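Side-chain contacts in biphenyl-2,3-diol 1,2-dioxygenase III-related protein (Vibrio cholerae, PDB 3EY8), which is of unconfirmed function but belongs to the glyoxalase/bleomycin resistance/dioxygenase superfamily, binds a metal ion and may be related to ring-cleaving dioxygenases: residues V37-G40 with S41-A45; H56-G59 with H60-E63. The protein carries 9 engineered substitutions. All coordinates share one frame; numbering follows the deposited sequence.

Contact 1 (V37-G40 with S41-A45); sequences VSFG and SGRIA. Engineered in segment 41-45: S41 (natural residue Ala).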
ATOM      1  N   VAL B  37      -9.487   3.074 -14.416  1.00 25.48           N
ATOM      2  CA  VAL B  37     -10.918   2.816 -14.532  1.00 22.71           C
ATOM      3  C   VAL B  37     -11.703   3.827 -13.710  1.00 31.47           C
ATOM      4  O   VAL B  37     -11.132   4.559 -12.900  1.00 29.45           O
ATOM      5  CB  VAL B  37     -11.287   1.397 -14.052  1.00 23.78           C
ATOM      6  CG1 VAL B  37     -10.542   0.350 -14.873  1.00 29.40           C
ATOM      7  CG2 VAL B  37     -10.960   1.243 -12.571  1.00 31.78           C
ATOM      8  N   SER B  38     -13.009   3.884 -13.943  1.00 26.75           N
ATOM      9  CA  SER B  38     -13.887   4.696 -13.116  1.00 26.27           C
ATOM     10  C   SER B  38     -15.114   3.891 -12.725  1.00 36.24           C
ATOM     11  O   SER B  38     -15.499   2.945 -13.414  1.00 32.02           O
ATOM     12  CB  SER B  38     -14.280   5.995 -13.826  1.00 36.94           C
ATOM     13  OG  SER B  38     -14.780   5.748 -15.123  1.00 37.70           O
ATOM     14  N   PHE B  39     -15.717   4.258 -11.604  1.00 40.54           N
ATOM     15  CA  PHE B  39     -16.876   3.539 -11.104  1.00 51.69           C
ATOM     16  C   PHE B  39     -17.703   4.437 -10.201  1.00 60.62           C
ATOM     17  O   PHE B  39     -17.242   5.501  -9.788  1.00 36.43           O
ATOM     18  CB  PHE B  39     -16.446   2.269 -10.365  1.00 35.62           C
ATOM     19  CG  PHE B  39     -15.527   2.516  -9.200  1.00 50.77           C
ATOM     20  CD1 PHE B  39     -14.183   2.786  -9.404  1.00 50.74           C
ATOM     21  CD2 PHE B  39     -16.003   2.459  -7.898  1.00 56.61           C
ATOM     22  CE1 PHE B  39     -13.332   3.007  -8.335  1.00 31.76           C
ATOM     23  CE2 PHE B  39     -15.156   2.677  -6.823  1.00 36.38           C
ATOM     24  CZ  PHE B  39     -13.819   2.953  -7.042  1.00 58.32           C
ATOM     25  N   GLY B  40     -18.928   4.010  -9.913  1.00 60.26           N
ATOM     26  CA  GLY B  40     -19.821   4.766  -9.057  1.00 36.35           C
ATOM     27  C   GLY B  40     -19.944   6.221  -9.461  1.00 43.40           C
ATOM     28  O   GLY B  40     -19.971   6.554 -10.647  1.00 45.50           O
ATOM     29  N   SER B  41     -20.025   7.088  -8.461  1.00 42.49           N
ATOM     30  CA  SER B  41     -20.142   8.518  -8.691  1.00 57.87           C
ATOM     31  C   SER B  41     -18.767   9.136  -8.926  1.00 52.60           C
ATOM     32  O   SER B  41     -18.213   9.796  -8.046  1.00 60.78           O
ATOM     33  CB  SER B  41     -20.833   9.191  -7.503  1.00 61.38           C
ATOM     34  OG  SER B  41     -21.178  10.532  -7.804  1.00 69.91           O
ATOM     35  N   GLY B  42     -18.216   8.899 -10.111  1.00 44.55           N
ATOM     36  CA  GLY B  42     -16.961   9.507 -10.509  1.00 58.99           C
ATOM     37  C   GLY B  42     -15.762   9.115  -9.666  1.00 53.41           C
ATOM     38  O   GLY B  42     -14.841   9.911  -9.483  1.00 63.08           O
ATOM     39  N   ARG B  43     -15.770   7.891  -9.147  1.00 39.00           N
ATOM     40  CA  ARG B  43     -14.605   7.364  -8.447  1.00 27.73           C
ATOM     41  C   ARG B  43     -13.589   6.869  -9.468  1.00 31.49           C
ATOM     42  O   ARG B  43     -13.956   6.245 -10.458  1.00 31.89           O
ATOM     43  CB  ARG B  43     -14.994   6.207  -7.525  1.00 34.04           C
ATOM     44  CG  ARG B  43     -15.946   6.574  -6.400  1.00 39.28           C
ATOM     45  CD  ARG B  43     -15.285   7.483  -5.382  1.00 45.21           C
ATOM     46  NE  ARG B  43     -16.079   7.589  -4.161  1.00 59.21           N
ATOM     47  CZ  ARG B  43     -17.142   8.376  -4.024  1.00 89.66           C
ATOM     48  NH1 ARG B  43     -17.549   9.132  -5.037  1.00 72.35           N
ATOM     49  NH2 ARG B  43     -17.801   8.407  -2.874  1.00 75.90           N
ATOM     50  N   ILE B  44     -12.311   7.150  -9.226  1.00 29.83           N
ATOM     51  CA  ILE B  44     -11.254   6.759 -10.153  1.00 25.86           C
ATOM     52  C   ILE B  44     -10.270   5.807  -9.479  1.00 28.65           C
ATOM     53  O   ILE B  44      -9.915   5.986  -8.310  1.00 25.16           O
ATOM     54  CB  ILE B  44     -10.474   7.984 -10.657  1.00 23.43           C
ATOM     55  CG1 ILE B  44     -11.415   9.007 -11.309  1.00 32.18           C
ATOM     56  CG2 ILE B  44      -9.371   7.557 -11.624  1.00 27.33           C
ATOM     57  CD1 ILE B  44     -11.997   8.569 -12.645  1.00 30.69           C
ATOM     58  N   ALA B  45      -9.826   4.794 -10.213  1.00 23.55           N
ATOM     59  CA  ALA B  45      -8.842   3.858  -9.685  1.00 24.35           C
ATOM     60  C   ALA B  45      -7.869   3.396 -10.764  1.00 25.66           C
ATOM     61  O   ALA B  45      -8.137   3.520 -11.960  1.00 25.35           O
ATOM     62  CB  ALA B  45      -9.528   2.668  -9.052  1.00 29.70           C
TER
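F39 and R43 face each other across a tight beta hairpin, an example of how an aromatic ring can settle over the aliphatic root of an arginine. The main-chain bonds are those of antiparallel strands: V37 with A45 and F39 with R43 form hydrogen-bonded pairs, V37 N to A45 O measuring 2.8 Å, while S38 and I44 form the non-hydrogen-bonded pair between them. At the bend G40 and G42 both take positive phi, and S41, an engineered residue, centres an inverse gamma turn closed by a weak bond from G42 N to G40 O.

Side-chain packing divides between the two faces of the hairpin. On one, R43 CB stands 3.5 Å from the F39 ring centroid, a CH-pi contact almost along the ring normal. F39 holds CG between its backbone N and carbonyl carbon (chi1 58°), which turns the ring over its cross-strand neighbour; A45 CB meets its edge, 3.9 Å from F39 CE1. On the other face I44 CD1 lies 3.6 Å from S38 CB.

R43 thus splits its chemistry: its aliphatic root packs on F39, while the guanidinium leads away to a weak bond from NH1 to S41 O and a cation-pi contact with F62.

Contact 2 (H56-G59 with H60-E63); sequences HQLG and HEFE. Engineered in segment 60-63: H60 (natural residue Asn).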
ATOM      1  N   HIS B  56      -7.918   9.880  -4.909  1.00 23.34           N
ATOM      2  CA  HIS B  56      -8.711  11.041  -4.493  1.00 23.87           C
ATOM      3  C   HIS B  56      -7.981  12.292  -4.948  1.00 25.30           C
ATOM      4  O   HIS B  56      -6.763  12.383  -4.820  1.00 24.23           O
ATOM      5  CB  HIS B  56      -8.835  11.121  -2.971  1.00 29.55           C
ATOM      6  CG  HIS B  56      -9.603   9.996  -2.352  1.00 27.91           C
ATOM      7  ND1 HIS B  56      -9.933   9.974  -1.013  1.00 29.04           N
ATOM      8  CD2 HIS B  56     -10.110   8.858  -2.881  1.00 28.05           C
ATOM      9  CE1 HIS B  56     -10.597   8.865  -0.743  1.00 26.70           C
ATOM     10  NE2 HIS B  56     -10.717   8.169  -1.860  1.00 30.08           N
ATOM     11  N   GLN B  57      -8.709  13.269  -5.470  1.00 26.45           N
ATOM     12  CA  GLN B  57      -8.058  14.531  -5.782  1.00 27.51           C
ATOM     13  C   GLN B  57      -8.040  15.408  -4.542  1.00 29.62           C
ATOM     14  O   GLN B  57      -9.040  15.519  -3.828  1.00 26.25           O
ATOM     15  CB  GLN B  57      -8.739  15.252  -6.940  1.00 30.22           C
ATOM     16  CG  GLN B  57      -8.019  16.540  -7.318  1.00 30.55           C
ATOM     17  CD  GLN B  57      -8.288  16.966  -8.745  1.00 61.12           C
ATOM     18  OE1 GLN B  57      -8.147  16.175  -9.687  1.00 40.04           O
ATOM     19  NE2 GLN B  57      -8.667  18.227  -8.916  1.00 38.99           N
ATOM     20  N   LEU B  58      -6.889  16.009  -4.274  1.00 23.26           N
ATOM     21  CA  LEU B  58      -6.756  16.917  -3.145  1.00 25.76           C
ATOM     22  C   LEU B  58      -7.865  17.967  -3.222  1.00 26.35           C
ATOM     23  O   LEU B  58      -8.049  18.612  -4.256  1.00 28.78           O
ATOM     24  CB  LEU B  58      -5.380  17.583  -3.168  1.00 27.79           C
ATOM     25  CG  LEU B  58      -5.011  18.444  -1.960  1.00 30.99           C
ATOM     26  CD1 LEU B  58      -4.936  17.607  -0.698  1.00 34.61           C
ATOM     27  CD2 LEU B  58      -3.685  19.138  -2.223  1.00 31.86           C
ATOM     28  N   GLY B  59      -8.618  18.109  -2.136  1.00 30.76           N
ATOM     29  CA  GLY B  59      -9.719  19.057  -2.084  1.00 28.67           C
ATOM     30  C   GLY B  59     -11.056  18.427  -2.426  1.00 28.53           C
ATOM     31  O   GLY B  59     -12.102  19.085  -2.356  1.00 29.74           O
ATOM     32  N   HIS B  60     -11.022  17.151  -2.806  1.00 26.19           N
ATOM     33  CA  HIS B  60     -12.225  16.404  -3.153  1.00 26.65           C
ATOM     34  C   HIS B  60     -12.103  14.984  -2.626  1.00 23.48           C
ATOM     35  O   HIS B  60     -12.395  14.015  -3.317  1.00 27.72           O
ATOM     36  CB  HIS B  60     -12.447  16.422  -4.662  1.00 27.28           C
ATOM     37  CG  HIS B  60     -12.432  17.799  -5.240  1.00 30.12           C
ATOM     38  ND1 HIS B  60     -13.570  18.568  -5.358  1.00 29.92           N
ATOM     39  CD2 HIS B  60     -11.412  18.563  -5.697  1.00 34.71           C
ATOM     40  CE1 HIS B  60     -13.253  19.741  -5.880  1.00 34.07           C
ATOM     41  NE2 HIS B  60     -11.950  19.764  -6.091  1.00 31.50           N
ATOM     42  N   GLU B  61     -11.682  14.888  -1.369  1.00 26.06           N
ATOM     43  CA  GLU B  61     -11.393  13.614  -0.737  1.00 22.93           C
ATOM     44  C   GLU B  61     -12.674  12.966  -0.262  1.00 29.02           C
ATOM     45  O   GLU B  61     -13.668  13.648  -0.040  1.00 33.09           O
ATOM     46  CB  GLU B  61     -10.424  13.848   0.422  1.00 22.50           C
ATOM     47  CG  GLU B  61      -9.119  14.473  -0.059  1.00 25.84           C
ATOM     48  CD  GLU B  61      -8.652  15.627   0.805  1.00 36.89           C
ATOM     49  OE1 GLU B  61      -8.648  15.486   2.045  1.00 38.42           O
ATOM     50  OE2 GLU B  61      -8.271  16.676   0.245  1.00 32.86           O
ATOM     51  N   PHE B  62     -12.655  11.646  -0.114  1.00 25.63           N
ATOM     52  CA  PHE B  62     -13.828  10.925   0.355  1.00 26.71           C
ATOM     53  C   PHE B  62     -13.601  10.342   1.744  1.00 36.84           C
ATOM     54  O   PHE B  62     -12.506   9.887   2.065  1.00 39.53           O
ATOM     55  CB  PHE B  62     -14.219   9.830  -0.637  1.00 26.67           C
ATOM     56  CG  PHE B  62     -14.321  10.314  -2.055  1.00 35.58           C
ATOM     57  CD1 PHE B  62     -13.390   9.920  -3.001  1.00 34.46           C
ATOM     58  CD2 PHE B  62     -15.331  11.187  -2.435  1.00 33.00           C
ATOM     59  CE1 PHE B  62     -13.473  10.370  -4.304  1.00 46.99           C
ATOM     60  CE2 PHE B  62     -15.417  11.639  -3.739  1.00 36.07           C
ATOM     61  CZ  PHE B  62     -14.487  11.230  -4.672  1.00 42.63           C
ATOM     62  N   GLU B  63     -14.649  10.363   2.559  1.00 30.42           N
ATOM     63  CA  GLU B  63     -14.580   9.929   3.953  1.00 32.24           C
ATOM     64  C   GLU B  63     -15.066   8.493   4.092  1.00 31.08           C
ATOM     65  O   GLU B  63     -15.996   8.085   3.404  1.00 29.45           O
ATOM     66  CB  GLU B  63     -15.455  10.836   4.813  1.00 36.08           C
ATOM     67  CG  GLU B  63     -15.017  12.288   4.826  1.00 38.05           C
ATOM     68  CD  GLU B  63     -13.906  12.527   5.815  1.00 55.80           C
ATOM     69  OE1 GLU B  63     -13.829  11.765   6.803  1.00 43.11           O
ATOM     70  OE2 GLU B  63     -13.113  13.469   5.608  1.00 41.35           O
TER
HETATM   71  O   HOH W   1     -11.480  12.998  -5.841  1.00 32.39           O
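The chain leaves its strand at H56 and Q57 through a type II beta turn from Q57 to H60, closed by H60 N bonding to Q57 O at 2.8 Å, with G59 at positive phi in the turn's third position. The turn illustrates how a side chain just beyond a reversal can bind back to it. E61, its chain bent at chi2 (135°), carries its carboxylate to the turn, where G59 N donates to E61 OE2 over 2.8 Å in a nearly straight bond (171°). The oxygen receives it on the anti side, slightly out of the carboxylate plane. L58 runs alongside, its CD1 touching the same oxygen, and E61 OE1 pairs with K65 in a salt bridge, so both oxygens of the group are engaged.

Farther along, F62 meets the buried H56 in a T-shaped (edge-to-face) pair, the planes 80° apart and the centroids separated by 4.8 Å. The phenylalanine supplies the edge and the imidazole the face. F62 CD1 sits 3.4 Å from both CD2 and NE2 of H56, toward the rim of that face. The engineered H60 lays its ring over the preceding peptide, with CG 3.2 Å from G59 O. One water spans the mouth of the turn, accepting from Q57 N at 2.8 Å and donating to H60 O at 2.9 Å.

Overall arrangement
From the N terminus, the chain first lays down strand 10-18 and helix 21-32, then enters the hairpin of strands 35-39 and 43-48, whose bend is closed by contact 1. It returns along strand 51-57, and contact 2 closes the turn at that strand's end, before the long loop leading to strand 75-79. The two contacts follow in series, neither nested nor crossed, with centres about 13 Å apart. Both reach the same four-stranded mixed sheet, in which 43-48 and 51-57 are neighbours. They meet where the arginine of contact 1 reaches the phenylalanine of contact 2, tying the hairpin bend to the loop that follows strand 51-57.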